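Local coordinates for protein VirX1 (Cyanophage Syn10, PDB 6QGM) that iodinates diverse substrates as a viral halogenase of the tryptophan halogenase family, probably dependent on flavin, at residues Trp67-Asn72 / Glu525-Ala530; Met254-Pro259 / Ala321-Ile326; Asn269-His274 / Trp282-Trp287. All blocks are in the same frame, centred on the assembly; numbering follows the deposited sequence.

Contact 1 of 3, residues Trp67-Asn72 / Glu525-Ala530; sequences WMPACN and EIYGSA
Apolar packing carries most of this contact, in which the C-terminal helix meets the turn that follows helix 64-67. P69 and I526 cross at about a right angle, the CG of the proline lying 3.8 Å from I526 CG2. That methyl, set anti to its own backbone N, also reaches M68 CB at 3.8 Å, so one branch of I526 touches two successive residues. Y527 supplies the largest share of the interface. With CG beside the backbone N (chi1 -77°), its ring lies against P69, CE1 closest to CA of the proline and 3.7 Å from its CB. P69 CG stands 4.2 Å above one face of this ring, displaced toward the rim.

The polar part is confined to the tip of Y527. OH hydrogen-bonds to the carbonyl O of A73, just beyond the turn, and so is satisfied there although M68 O is 3.4 Å from OH. Within the turn, C71 N donates to M68 O at 3.2 Å, and M68 CG, placed by chi1 -74°, lies over the centre of the W67 indole, 3.7 Å above its plane.

At G528 the chain leaves the helix with positive phi (83°), turning into the exposed tail. E525, one residue before I526, makes a salt bridge with R148, and Y527 stacks on the ring of W287. Strand 74-76 adds Y75 against both M68 and I526, while helices 52-59 and 169-181 pack on W67.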
ATOM      1  N   TRP B  67     -11.945  40.167 -12.685  1.00 66.66           N
ATOM      2  CA  TRP B  67     -10.761  39.688 -13.445  1.00 65.47           C
ATOM      3  C   TRP B  67     -11.170  39.102 -14.806  1.00 62.86           C
ATOM      4  O   TRP B  67     -10.372  39.221 -15.750  1.00 63.37           O
ATOM      5  CB  TRP B  67      -9.926  38.710 -12.605  1.00 65.45           C
ATOM      6  CG  TRP B  67     -10.541  37.356 -12.401  1.00 64.04           C
ATOM      7  CD1 TRP B  67     -11.267  36.927 -11.326  1.00 63.64           C
ATOM      8  CD2 TRP B  67     -10.447  36.232 -13.293  1.00 62.05           C
ATOM      9  NE1 TRP B  67     -11.642  35.623 -11.499  1.00 62.99           N
ATOM     10  CE2 TRP B  67     -11.168  35.176 -12.703  1.00 61.67           C
ATOM     11  CE3 TRP B  67      -9.861  36.026 -14.546  1.00 61.25           C
ATOM     12  CZ2 TRP B  67     -11.268  33.922 -13.305  1.00 59.88           C
ATOM     13  CZ3 TRP B  67      -9.986  34.796 -15.152  1.00 59.91           C
ATOM     14  CH2 TRP B  67     -10.679  33.761 -14.540  1.00 58.61           C
ATOM     15  N   MET B  68     -12.361  38.514 -14.935  1.00 60.42           N
ATOM     16  CA  MET B  68     -12.741  37.774 -16.170  1.00 57.57           C
ATOM     17  C   MET B  68     -12.734  38.719 -17.373  1.00 56.11           C
ATOM     18  O   MET B  68     -12.114  38.424 -18.386  1.00 55.70           O
ATOM     19  CB  MET B  68     -14.089  37.072 -16.026  1.00 57.95           C
ATOM     20  CG  MET B  68     -14.017  35.851 -15.154  1.00 58.18           C
ATOM     21  SD  MET B  68     -15.499  34.831 -15.051  1.00 59.82           S
ATOM     22  CE  MET B  68     -15.561  34.191 -16.726  1.00 58.74           C
ATOM     23  N   PRO B  69     -13.385  39.898 -17.321  1.00 57.45           N
ATOM     24  CA  PRO B  69     -13.404  40.797 -18.472  1.00 57.75           C
ATOM     25  C   PRO B  69     -12.022  41.335 -18.851  1.00 57.48           C
ATOM     26  O   PRO B  69     -11.801  41.588 -20.000  1.00 58.33           O
ATOM     27  CB  PRO B  69     -14.330  41.939 -18.036  1.00 59.12           C
ATOM     28  CG  PRO B  69     -15.133  41.337 -16.908  1.00 59.53           C
ATOM     29  CD  PRO B  69     -14.152  40.442 -16.191  1.00 58.83           C
ATOM     30  N   ALA B  70     -11.122  41.463 -17.878  1.00 57.27           N
ATOM     31  CA  ALA B  70      -9.759  42.009 -18.081  1.00 57.87           C
ATOM     32  C   ALA B  70      -8.885  41.051 -18.908  1.00 57.17           C
ATOM     33  O   ALA B  70      -7.825  41.487 -19.362  1.00 57.44           O
ATOM     34  CB  ALA B  70      -9.138  42.313 -16.749  1.00 57.46           C
ATOM     35  N   CYS B  71      -9.286  39.793 -19.092  1.00 57.44           N
ATOM     36  CA  CYS B  71      -8.508  38.822 -19.900  1.00 58.19           C
ATOM     37  C   CYS B  71      -9.410  37.937 -20.767  1.00 56.23           C
ATOM     38  O   CYS B  71      -9.057  36.752 -20.955  1.00 52.55           O
ATOM     39  CB  CYS B  71      -7.614  37.978 -19.008  1.00 59.66           C
ATOM     40  SG  CYS B  71      -8.483  37.004 -17.750  1.00 62.25           S
ATOM     41  N   ASN B  72     -10.490  38.512 -21.318  1.00 57.27           N
ATOM     42  CA  ASN B  72     -11.386  37.858 -22.307  1.00 57.00           C
ATOM     43  C   ASN B  72     -11.777  36.464 -21.822  1.00 58.26           C
ATOM     44  O   ASN B  72     -11.904  35.550 -22.669  1.00 60.26           O
ATOM     45  CB  ASN B  72     -10.733  37.764 -23.686  1.00 57.21           C
ATOM     46  CG  ASN B  72     -10.679  39.102 -24.371  1.00 59.39           C
ATOM     47  OD1 ASN B  72     -11.712  39.684 -24.656  1.00 63.78           O
ATOM     48  ND2 ASN B  72      -9.487  39.603 -24.617  1.00 60.11           N
ATOM     49  N   GLU B 525     -24.119  38.858 -16.250  1.00 64.14           N
ATOM     50  CA  GLU B 525     -23.547  38.668 -14.884  1.00 65.41           C
ATOM     51  C   GLU B 525     -22.122  39.231 -14.771  1.00 64.21           C
ATOM     52  O   GLU B 525     -21.769  39.672 -13.670  1.00 63.54           O
ATOM     53  CB  GLU B 525     -23.508  37.186 -14.506  1.00 68.32           C
ATOM     54  CG  GLU B 525     -24.810  36.451 -14.694  1.00 69.64           C
ATOM     55  CD  GLU B 525     -25.980  36.952 -13.873  1.00 72.62           C
ATOM     56  OE1 GLU B 525     -25.807  37.152 -12.672  1.00 75.61           O
ATOM     57  OE2 GLU B 525     -27.060  37.162 -14.457  1.00 77.23           O
ATOM     58  N   ILE B 526     -21.300  39.147 -15.823  1.00 63.80           N
ATOM     59  CA  ILE B 526     -19.826  39.383 -15.715  1.00 63.82           C
ATOM     60  C   ILE B 526     -19.428  40.617 -16.515  1.00 63.87           C
ATOM     61  O   ILE B 526     -18.843  41.530 -15.906  1.00 63.58           O
ATOM     62  CB  ILE B 526     -19.018  38.142 -16.164  1.00 63.56           C
ATOM     63  CG1 ILE B 526     -19.142  36.962 -15.192  1.00 63.41           C
ATOM     64  CG2 ILE B 526     -17.571  38.504 -16.448  1.00 64.55           C
ATOM     65  CD1 ILE B 526     -18.978  37.269 -13.722  1.00 65.07           C
ATOM     66  N   TYR B 527     -19.714  40.632 -17.820  1.00 63.92           N
ATOM     67  CA  TYR B 527     -19.250  41.679 -18.763  1.00 64.67           C
ATOM     68  C   TYR B 527     -20.164  42.906 -18.623  1.00 66.03           C
ATOM     69  O   TYR B 527     -19.627  43.991 -18.322  1.00 68.26           O
ATOM     70  CB  TYR B 527     -19.104  41.081 -20.177  1.00 64.14           C
ATOM     71  CG  TYR B 527     -17.863  40.235 -20.351  1.00 63.51           C
ATOM     72  CD1 TYR B 527     -16.672  40.792 -20.787  1.00 63.01           C
ATOM     73  CD2 TYR B 527     -17.876  38.873 -20.088  1.00 62.58           C
ATOM     74  CE1 TYR B 527     -15.526  40.030 -20.931  1.00 63.14           C
ATOM     75  CE2 TYR B 527     -16.739  38.096 -20.235  1.00 61.91           C
ATOM     76  CZ  TYR B 527     -15.558  38.677 -20.655  1.00 62.95           C
ATOM     77  OH  TYR B 527     -14.430  37.926 -20.793  1.00 63.77           O
ATOM     78  N   GLY B 528     -21.486  42.731 -18.712  1.00 65.80           N
ATOM     79  CA  GLY B 528     -22.454  43.845 -18.745  1.00 67.04           C
ATOM     80  C   GLY B 528     -22.596  44.415 -20.147  1.00 66.56           C
ATOM     81  O   GLY B 528     -23.086  45.545 -20.258  1.00 67.35           O
ATOM     82  N   SER B 529     -22.123  43.680 -21.168  1.00 66.35           N
ATOM     83  CA  SER B 529     -21.890  44.200 -22.545  1.00 68.17           C
ATOM     84  C   SER B 529     -21.406  43.104 -23.511  1.00 67.81           C
ATOM     85  O   SER B 529     -21.541  41.912 -23.167  1.00 64.99           O
ATOM     86  CB  SER B 529     -20.876  45.326 -22.483  1.00 68.65           C
ATOM     87  OG  SER B 529     -20.404  45.645 -23.784  1.00 68.67           O
ATOM     88  N   ALA B 530     -20.850  43.538 -24.661  1.00 68.81           N
ATOM     89  CA  ALA B 530     -19.739  42.905 -25.428  1.00 66.16           C
ATOM     90  C   ALA B 530     -18.590  43.917 -25.611  1.00 65.72           C
ATOM     91  O   ALA B 530     -17.370  43.617 -25.528  1.00 63.96           O
ATOM     92  CB  ALA B 530     -20.248  42.418 -26.748  1.00 65.73           C
TER

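Contact 2 of 3, residues Met254-Pro259 / Ala321-Ile326; sequences MATRIP and AKIFHI
M254 lays its CB over one face of the H325 imidazole, 4.2 Å from the ring centroid, in a CH-pi contact. The two residues form a non-hydrogen-bonded antiparallel pair where strand 324-327 lines the outer edge of the seven-stranded mixed sheet of this halogenase. Both side chains run side by side. M254 starts from the crowded position between backbone N and carbonyl carbon (chi1 53°) and bends at chi3, which brings CE 3.4 Å from H325 NE2. I323 points the same way, its CG2 against M254 CB at 3.5 Å; helix 303-314 covers this face, with R311 on I323 and K303 and E307 on H325.

A255 and F324, on the other face, are the hydrogen-bonded pair. F324 N gives a straight bond to A255 O (2.9 Å, 173°), nearly along the C=O axis, whereas A255 N meets F324 O from above the carbonyl plane at 3.0 Å. On this face I326 CD1 lies 4.1 Å from A255 CB.

Beyond this pair a side chain joins the strand to the neighbouring backbone: T256, with its hydroxyl anti to the backbone N, donates from OG1 to K322 O at 2.6 Å, approaching from above that carbonyl's plane.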
ATOM      1  N   MET B 254       1.288  23.122 -32.719  1.00 55.77           N
ATOM      2  CA  MET B 254       1.046  24.400 -33.427  1.00 58.46           C
ATOM      3  C   MET B 254      -0.252  24.982 -32.847  1.00 60.04           C
ATOM      4  O   MET B 254      -1.091  24.202 -32.359  1.00 60.57           O
ATOM      5  CB  MET B 254       0.955  24.194 -34.948  1.00 59.61           C
ATOM      6  CG  MET B 254      -0.033  23.129 -35.368  1.00 59.65           C
ATOM      7  SD  MET B 254       0.027  22.755 -37.104  1.00 61.67           S
ATOM      8  CE  MET B 254       1.589  21.890 -37.213  1.00 62.33           C
ATOM      9  N   ALA B 255      -0.372  26.311 -32.821  1.00 59.71           N
ATOM     10  CA  ALA B 255      -1.489  27.044 -32.183  1.00 57.76           C
ATOM     11  C   ALA B 255      -1.857  28.238 -33.061  1.00 57.93           C
ATOM     12  O   ALA B 255      -1.004  28.699 -33.850  1.00 60.35           O
ATOM     13  CB  ALA B 255      -1.107  27.456 -30.787  1.00 55.99           C
ATOM     14  N   THR B 256      -3.106  28.681 -32.955  1.00 58.59           N
ATOM     15  CA  THR B 256      -3.666  29.773 -33.780  1.00 61.23           C
ATOM     16  C   THR B 256      -4.847  30.421 -33.051  1.00 63.23           C
ATOM     17  O   THR B 256      -5.317  29.881 -32.012  1.00 60.56           O
ATOM     18  CB  THR B 256      -4.016  29.251 -35.183  1.00 64.10           C
ATOM     19  OG1 THR B 256      -4.278  30.365 -36.035  1.00 64.08           O
ATOM     20  CG2 THR B 256      -5.195  28.296 -35.206  1.00 64.63           C
ATOM     21  N   ARG B 257      -5.294  31.545 -33.601  1.00 67.23           N
ATOM     22  CA  ARG B 257      -6.483  32.310 -33.167  1.00 68.86           C
ATOM     23  C   ARG B 257      -7.462  32.257 -34.338  1.00 66.80           C
ATOM     24  O   ARG B 257      -7.022  32.549 -35.437  1.00 70.41           O
ATOM     25  CB  ARG B 257      -6.068  33.734 -32.796  1.00 72.10           C
ATOM     26  CG  ARG B 257      -5.398  33.871 -31.441  1.00 76.85           C
ATOM     27  CD  ARG B 257      -4.769  35.234 -31.274  1.00 83.84           C
ATOM     28  NE  ARG B 257      -3.646  35.142 -30.341  1.00 88.84           N
ATOM     29  CZ  ARG B 257      -3.147  36.148 -29.632  1.00 92.11           C
ATOM     30  NH1 ARG B 257      -3.674  37.362 -29.716  1.00 93.47           N
ATOM     31  NH2 ARG B 257      -2.119  35.924 -28.821  1.00 93.75           N
ATOM     32  N   ILE B 258      -8.721  31.884 -34.116  1.00 65.63           N
ATOM     33  CA  ILE B 258      -9.775  31.989 -35.158  1.00 66.44           C
ATOM     34  C   ILE B 258     -10.844  32.970 -34.685  1.00 67.54           C
ATOM     35  O   ILE B 258     -11.246  32.957 -33.518  1.00 66.49           O
ATOM     36  CB  ILE B 258     -10.347  30.624 -35.600  1.00 66.79           C
ATOM     37  CG1 ILE B 258     -10.920  29.776 -34.466  1.00 64.73           C
ATOM     38  CG2 ILE B 258      -9.340  29.865 -36.455  1.00 67.16           C
ATOM     39  CD1 ILE B 258     -11.658  28.565 -34.980  1.00 63.84           C
ATOM     40  N   PRO B 259     -11.352  33.838 -35.596  1.00 68.41           N
ATOM     41  CA  PRO B 259     -12.499  34.687 -35.293  1.00 67.96           C
ATOM     42  C   PRO B 259     -13.784  33.853 -35.155  1.00 67.69           C
ATOM     43  O   PRO B 259     -13.863  32.796 -35.750  1.00 68.81           O
ATOM     44  CB  PRO B 259     -12.548  35.635 -36.503  1.00 68.11           C
ATOM     45  CG  PRO B 259     -11.979  34.828 -37.637  1.00 68.18           C
ATOM     46  CD  PRO B 259     -10.901  33.993 -36.987  1.00 68.10           C
ATOM     47  N   ALA B 321      -5.578  31.535 -41.232  1.00 66.87           N
ATOM     48  CA  ALA B 321      -5.138  31.429 -39.819  1.00 65.61           C
ATOM     49  C   ALA B 321      -3.618  31.546 -39.743  1.00 66.65           C
ATOM     50  O   ALA B 321      -2.930  30.795 -40.444  1.00 68.60           O
ATOM     51  CB  ALA B 321      -5.606  30.127 -39.212  1.00 63.39           C
ATOM     52  N   LYS B 322      -3.110  32.464 -38.920  1.00 68.06           N
ATOM     53  CA  LYS B 322      -1.669  32.562 -38.574  1.00 69.95           C
ATOM     54  C   LYS B 322      -1.354  31.481 -37.528  1.00 66.46           C
ATOM     55  O   LYS B 322      -1.957  31.526 -36.449  1.00 64.36           O
ATOM     56  CB  LYS B 322      -1.387  33.981 -38.082  1.00 73.32           C
ATOM     57  CG  LYS B 322       0.066  34.363 -37.891  1.00 76.78           C
ATOM     58  CD  LYS B 322       0.177  35.843 -37.578  1.00 80.25           C
ATOM     59  CE  LYS B 322       1.604  36.353 -37.435  1.00 83.37           C
ATOM     60  NZ  LYS B 322       1.741  37.364 -36.350  1.00 84.31           N
ATOM     61  N   ILE B 323      -0.450  30.554 -37.856  1.00 65.75           N
ATOM     62  CA  ILE B 323      -0.107  29.350 -37.041  1.00 63.59           C
ATOM     63  C   ILE B 323       1.314  29.514 -36.495  1.00 64.50           C
ATOM     64  O   ILE B 323       2.242  29.796 -37.301  1.00 62.26           O
ATOM     65  CB  ILE B 323      -0.252  28.053 -37.866  1.00 62.01           C
ATOM     66  CG1 ILE B 323      -1.692  27.879 -38.361  1.00 61.29           C
ATOM     67  CG2 ILE B 323       0.240  26.839 -37.092  1.00 61.05           C
ATOM     68  CD1 ILE B 323      -1.950  26.584 -39.072  1.00 59.49           C
ATOM     69  N   PHE B 324       1.454  29.354 -35.169  1.00 64.58           N
ATOM     70  CA  PHE B 324       2.730  29.447 -34.424  1.00 64.34           C
ATOM     71  C   PHE B 324       3.104  28.052 -33.914  1.00 64.05           C
ATOM     72  O   PHE B 324       2.341  27.521 -33.096  1.00 61.59           O
ATOM     73  CB  PHE B 324       2.598  30.509 -33.325  1.00 63.23           C
ATOM     74  CG  PHE B 324       2.538  31.928 -33.851  1.00 66.67           C
ATOM     75  CD1 PHE B 324       3.554  32.441 -34.665  1.00 70.06           C
ATOM     76  CD2 PHE B 324       1.405  32.711 -33.666  1.00 66.27           C
ATOM     77  CE1 PHE B 324       3.476  33.722 -35.188  1.00 70.05           C
ATOM     78  CE2 PHE B 324       1.325  33.990 -34.192  1.00 65.66           C
ATOM     79  CZ  PHE B 324       2.364  34.493 -34.940  1.00 68.77           C
ATOM     80  N   HIS B 325       4.253  27.524 -34.337  1.00 63.89           N
ATOM     81  CA  HIS B 325       4.813  26.213 -33.921  1.00 61.05           C
ATOM     82  C   HIS B 325       5.576  26.368 -32.612  1.00 61.13           C
ATOM     83  O   HIS B 325       6.407  27.259 -32.506  1.00 61.34           O
ATOM     84  CB  HIS B 325       5.716  25.633 -35.015  1.00 59.81           C
ATOM     85  CG  HIS B 325       4.946  25.335 -36.247  1.00 60.14           C
ATOM     86  ND1 HIS B 325       4.657  26.310 -37.168  1.00 60.70           N
ATOM     87  CD2 HIS B 325       4.338  24.209 -36.679  1.00 60.35           C
ATOM     88  CE1 HIS B 325       3.907  25.809 -38.116  1.00 62.11           C
ATOM     89  NE2 HIS B 325       3.713  24.517 -37.860  1.00 61.19           N
ATOM     90  N   ILE B 326       5.278  25.497 -31.660  1.00 64.23           N
ATOM     91  CA  ILE B 326       5.925  25.471 -30.326  1.00 67.33           C
ATOM     92  C   ILE B 326       6.617  24.117 -30.189  1.00 71.32           C
ATOM     93  O   ILE B 326       6.037  23.062 -30.587  1.00 71.73           O
ATOM     94  CB  ILE B 326       4.922  25.726 -29.193  1.00 67.91           C
ATOM     95  CG1 ILE B 326       3.873  26.778 -29.560  1.00 69.36           C
ATOM     96  CG2 ILE B 326       5.689  26.113 -27.941  1.00 69.06           C
ATOM     97  CD1 ILE B 326       2.484  26.486 -29.001  1.00 68.74           C
TER

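Contact 3 of 3, residues Asn269-His274 / Trp282-Trp287; sequences NVTDCH and WNIPLW
The tight part of this contact is the backbone ladder around D272 and N283, an antiparallel hydrogen-bonded pair. N283 N donates to D272 O at 2.9 Å, lying in the carbonyl plane, while the return bond from D272 N to N283 O is weak at 3.3 Å. Two CA-H...O contacts flank them, T271 CA to N283 O and W282 CA to D272 O. On the buried face T271 and I284 lie side by side, CG2 of the threonine 4.0 Å from CG1 of the isoleucine. The hydroxyl of T271 hydrogen-bonds to NE2 of H166, which also packs on I284.

The other face is the more open one: D272 and N283, partly exposed, touch through CB atoms 4.1 Å apart; each CG is anti to its backbone N, and D272 OD1 is hydrogen-bonded to T82 OG1. The ladder slackens toward V270: P285 has no N-H to offer V270 O and instead brings CD to 3.6 Å from it. At the other end, W282 sends its indole away from C273 to C295 on strand 290-296.

Strands 270-275 and 279-285 thus make a beta hairpin, set between strands 78-82 and 290-296 in the mixed sheet of the tryptophan halogenase fold.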
ATOM      1  N   ASN B 269     -19.444  26.771 -23.240  1.00 67.18           N
ATOM      2  CA  ASN B 269     -19.300  26.201 -21.879  1.00 67.05           C
ATOM      3  C   ASN B 269     -18.149  25.184 -21.686  1.00 66.02           C
ATOM      4  O   ASN B 269     -18.019  24.715 -20.544  1.00 61.71           O
ATOM      5  CB  ASN B 269     -20.601  25.449 -21.605  1.00 69.58           C
ATOM      6  CG  ASN B 269     -21.195  25.774 -20.264  1.00 70.92           C
ATOM      7  OD1 ASN B 269     -20.576  26.467 -19.461  1.00 76.07           O
ATOM      8  ND2 ASN B 269     -22.402  25.286 -20.037  1.00 72.13           N
ATOM      9  N   VAL B 270     -17.417  24.756 -22.729  1.00 63.34           N
ATOM     10  CA  VAL B 270     -16.470  23.599 -22.633  1.00 62.46           C
ATOM     11  C   VAL B 270     -15.182  23.828 -23.442  1.00 60.32           C
ATOM     12  O   VAL B 270     -15.212  24.577 -24.428  1.00 57.55           O
ATOM     13  CB  VAL B 270     -17.131  22.279 -23.078  1.00 65.59           C
ATOM     14  CG1 VAL B 270     -18.449  22.025 -22.361  1.00 68.42           C
ATOM     15  CG2 VAL B 270     -17.314  22.212 -24.586  1.00 66.94           C
ATOM     16  N   THR B 271     -14.096  23.169 -23.019  1.00 58.26           N
ATOM     17  CA  THR B 271     -12.885  22.900 -23.833  1.00 58.81           C
ATOM     18  C   THR B 271     -13.134  21.609 -24.626  1.00 59.47           C
ATOM     19  O   THR B 271     -13.279  20.558 -23.989  1.00 60.95           O
ATOM     20  CB  THR B 271     -11.615  22.803 -22.975  1.00 57.18           C
ATOM     21  OG1 THR B 271     -11.491  23.930 -22.112  1.00 57.82           O
ATOM     22  CG2 THR B 271     -10.362  22.742 -23.807  1.00 56.63           C
ATOM     23  N   ASP B 272     -13.239  21.703 -25.954  1.00 60.87           N
ATOM     24  CA  ASP B 272     -13.376  20.530 -26.859  1.00 60.41           C
ATOM     25  C   ASP B 272     -11.979  20.044 -27.238  1.00 60.89           C
ATOM     26  O   ASP B 272     -11.105  20.873 -27.550  1.00 62.00           O
ATOM     27  CB  ASP B 272     -14.187  20.818 -28.125  1.00 60.39           C
ATOM     28  CG  ASP B 272     -14.436  19.596 -28.999  1.00 60.22           C
ATOM     29  OD1 ASP B 272     -14.688  18.517 -28.446  1.00 59.60           O
ATOM     30  OD2 ASP B 272     -14.391  19.741 -30.233  1.00 63.26           O
ATOM     31  N   CYS B 273     -11.799  18.725 -27.202  1.00 60.31           N
ATOM     32  CA  CYS B 273     -10.577  18.004 -27.620  1.00 57.61           C
ATOM     33  C   CYS B 273     -10.968  17.054 -28.743  1.00 55.04           C
ATOM     34  O   CYS B 273     -11.683  16.087 -28.485  1.00 57.03           O
ATOM     35  CB  CYS B 273      -9.977  17.275 -26.426  1.00 59.46           C
ATOM     36  SG  CYS B 273      -9.707  18.372 -25.008  1.00 58.56           S
ATOM     37  N   HIS B 274     -10.550  17.380 -29.955  1.00 54.78           N
ATOM     38  CA  HIS B 274     -10.891  16.654 -31.200  1.00 55.16           C
ATOM     39  C   HIS B 274      -9.705  15.775 -31.604  1.00 55.78           C
ATOM     40  O   HIS B 274      -8.681  16.340 -32.012  1.00 56.13           O
ATOM     41  CB  HIS B 274     -11.244  17.644 -32.304  1.00 53.75           C
ATOM     42  CG  HIS B 274     -11.786  16.971 -33.507  1.00 54.16           C
ATOM     43  ND1 HIS B 274     -13.106  17.018 -33.819  1.00 55.39           N
ATOM     44  CD2 HIS B 274     -11.193  16.217 -34.454  1.00 55.52           C
ATOM     45  CE1 HIS B 274     -13.320  16.349 -34.937  1.00 56.20           C
ATOM     46  NE2 HIS B 274     -12.167  15.833 -35.330  1.00 56.89           N
ATOM     47  N   TRP B 282      -7.242  21.195 -29.653  1.00 55.92           N
ATOM     48  CA  TRP B 282      -8.004  21.873 -28.567  1.00 57.33           C
ATOM     49  C   TRP B 282      -8.788  23.045 -29.162  1.00 55.76           C
ATOM     50  O   TRP B 282      -8.305  23.636 -30.149  1.00 56.06           O
ATOM     51  CB  TRP B 282      -7.097  22.319 -27.408  1.00 58.66           C
ATOM     52  CG  TRP B 282      -6.187  23.474 -27.691  1.00 58.39           C
ATOM     53  CD1 TRP B 282      -6.526  24.796 -27.731  1.00 58.41           C
ATOM     54  CD2 TRP B 282      -4.767  23.412 -27.905  1.00 58.61           C
ATOM     55  NE1 TRP B 282      -5.420  25.557 -27.991  1.00 58.70           N
ATOM     56  CE2 TRP B 282      -4.323  24.738 -28.090  1.00 59.28           C
ATOM     57  CE3 TRP B 282      -3.832  22.372 -27.966  1.00 59.85           C
ATOM     58  CZ2 TRP B 282      -2.985  25.049 -28.339  1.00 60.10           C
ATOM     59  CZ3 TRP B 282      -2.508  22.679 -28.207  1.00 59.63           C
ATOM     60  CH2 TRP B 282      -2.094  23.998 -28.399  1.00 60.34           C
ATOM     61  N   ASN B 283      -9.969  23.304 -28.599  1.00 53.90           N
ATOM     62  CA  ASN B 283     -10.845  24.461 -28.905  1.00 53.49           C
ATOM     63  C   ASN B 283     -11.127  25.181 -27.577  1.00 53.99           C
ATOM     64  O   ASN B 283     -11.740  24.573 -26.689  1.00 54.23           O
ATOM     65  CB  ASN B 283     -12.108  24.017 -29.646  1.00 51.78           C
ATOM     66  CG  ASN B 283     -12.882  25.177 -30.217  1.00 53.76           C
ATOM     67  OD1 ASN B 283     -12.805  25.431 -31.417  1.00 55.43           O
ATOM     68  ND2 ASN B 283     -13.581  25.917 -29.359  1.00 54.73           N
ATOM     69  N   ILE B 284     -10.644  26.411 -27.437  1.00 54.23           N
ATOM     70  CA  ILE B 284     -10.795  27.235 -26.204  1.00 55.23           C
ATOM     71  C   ILE B 284     -11.544  28.514 -26.567  1.00 56.71           C
ATOM     72  O   ILE B 284     -10.968  29.429 -27.135  1.00 55.47           O
ATOM     73  CB  ILE B 284      -9.417  27.483 -25.565  1.00 53.20           C
ATOM     74  CG1 ILE B 284      -8.834  26.168 -25.052  1.00 51.62           C
ATOM     75  CG2 ILE B 284      -9.506  28.514 -24.456  1.00 53.49           C
ATOM     76  CD1 ILE B 284      -7.393  26.271 -24.636  1.00 51.91           C
ATOM     77  N   PRO B 285     -12.864  28.583 -26.304  1.00 60.06           N
ATOM     78  CA  PRO B 285     -13.633  29.801 -26.535  1.00 61.15           C
ATOM     79  C   PRO B 285     -13.254  30.888 -25.524  1.00 62.11           C
ATOM     80  O   PRO B 285     -13.285  30.627 -24.338  1.00 63.04           O
ATOM     81  CB  PRO B 285     -15.103  29.403 -26.326  1.00 61.86           C
ATOM     82  CG  PRO B 285     -15.086  27.878 -26.291  1.00 61.77           C
ATOM     83  CD  PRO B 285     -13.703  27.488 -25.793  1.00 61.17           C
ATOM     84  N   LEU B 286     -12.874  32.061 -26.028  1.00 61.83           N
ATOM     85  CA  LEU B 286     -12.697  33.293 -25.218  1.00 61.01           C
ATOM     86  C   LEU B 286     -13.756  34.308 -25.631  1.00 60.97           C
ATOM     87  O   LEU B 286     -14.581  34.001 -26.504  1.00 60.81           O
ATOM     88  CB  LEU B 286     -11.283  33.835 -25.436  1.00 61.47           C
ATOM     89  CG  LEU B 286     -10.154  32.919 -24.977  1.00 58.86           C
ATOM     90  CD1 LEU B 286      -8.817  33.576 -25.233  1.00 59.03           C
ATOM     91  CD2 LEU B 286     -10.303  32.557 -23.514  1.00 58.40           C
ATOM     92  N   TRP B 287     -13.763  35.465 -24.984  1.00 61.48           N
ATOM     93  CA  TRP B 287     -14.824  36.487 -25.166  1.00 62.87           C
ATOM     94  C   TRP B 287     -14.798  36.961 -26.623  1.00 64.39           C
ATOM     95  O   TRP B 287     -15.878  37.057 -27.199  1.00 63.36           O
ATOM     96  CB  TRP B 287     -14.634  37.623 -24.154  1.00 63.68           C
ATOM     97  CG  TRP B 287     -15.747  38.612 -24.082  1.00 63.53           C
ATOM     98  CD1 TRP B 287     -15.655  39.959 -24.246  1.00 64.21           C
ATOM     99  CD2 TRP B 287     -17.135  38.341 -23.820  1.00 63.40           C
ATOM    100  NE1 TRP B 287     -16.884  40.546 -24.106  1.00 64.76           N
ATOM    101  CE2 TRP B 287     -17.815  39.578 -23.838  1.00 63.93           C
ATOM    102  CE3 TRP B 287     -17.873  37.179 -23.574  1.00 62.98           C
ATOM    103  CZ2 TRP B 287     -19.190  39.679 -23.628  1.00 64.91           C
ATOM    104  CZ3 TRP B 287     -19.233  37.285 -23.371  1.00 63.13           C
ATOM    105  CH2 TRP B 287     -19.878  38.521 -23.378  1.00 63.18           C
TER

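The three contacts are nested along the chain, contact 3 inside the loop closed by contact 2 and contact 2 inside that closed by contact 1. Contacts 2 and 3 belong to the same mixed sheet, with centres 14 Å apart, and meet where W282 CZ2 lies 3.9 Å from A255 CB. Contacts 1 and 3, with centres 18 Å apart, meet at the end of 282-287: N72 O and W287 N are 3.0 Å apart, a probable hydrogen bond. Contacts 1 and 2 do not touch, their nearest atoms being about 8 Å apart. The structure is the apo form, so no ligand relates the contacts to a pocket; the N-terminal GxGxxG pattern, consistent with flavin binding, follows strand 6-10 of the other large sheet.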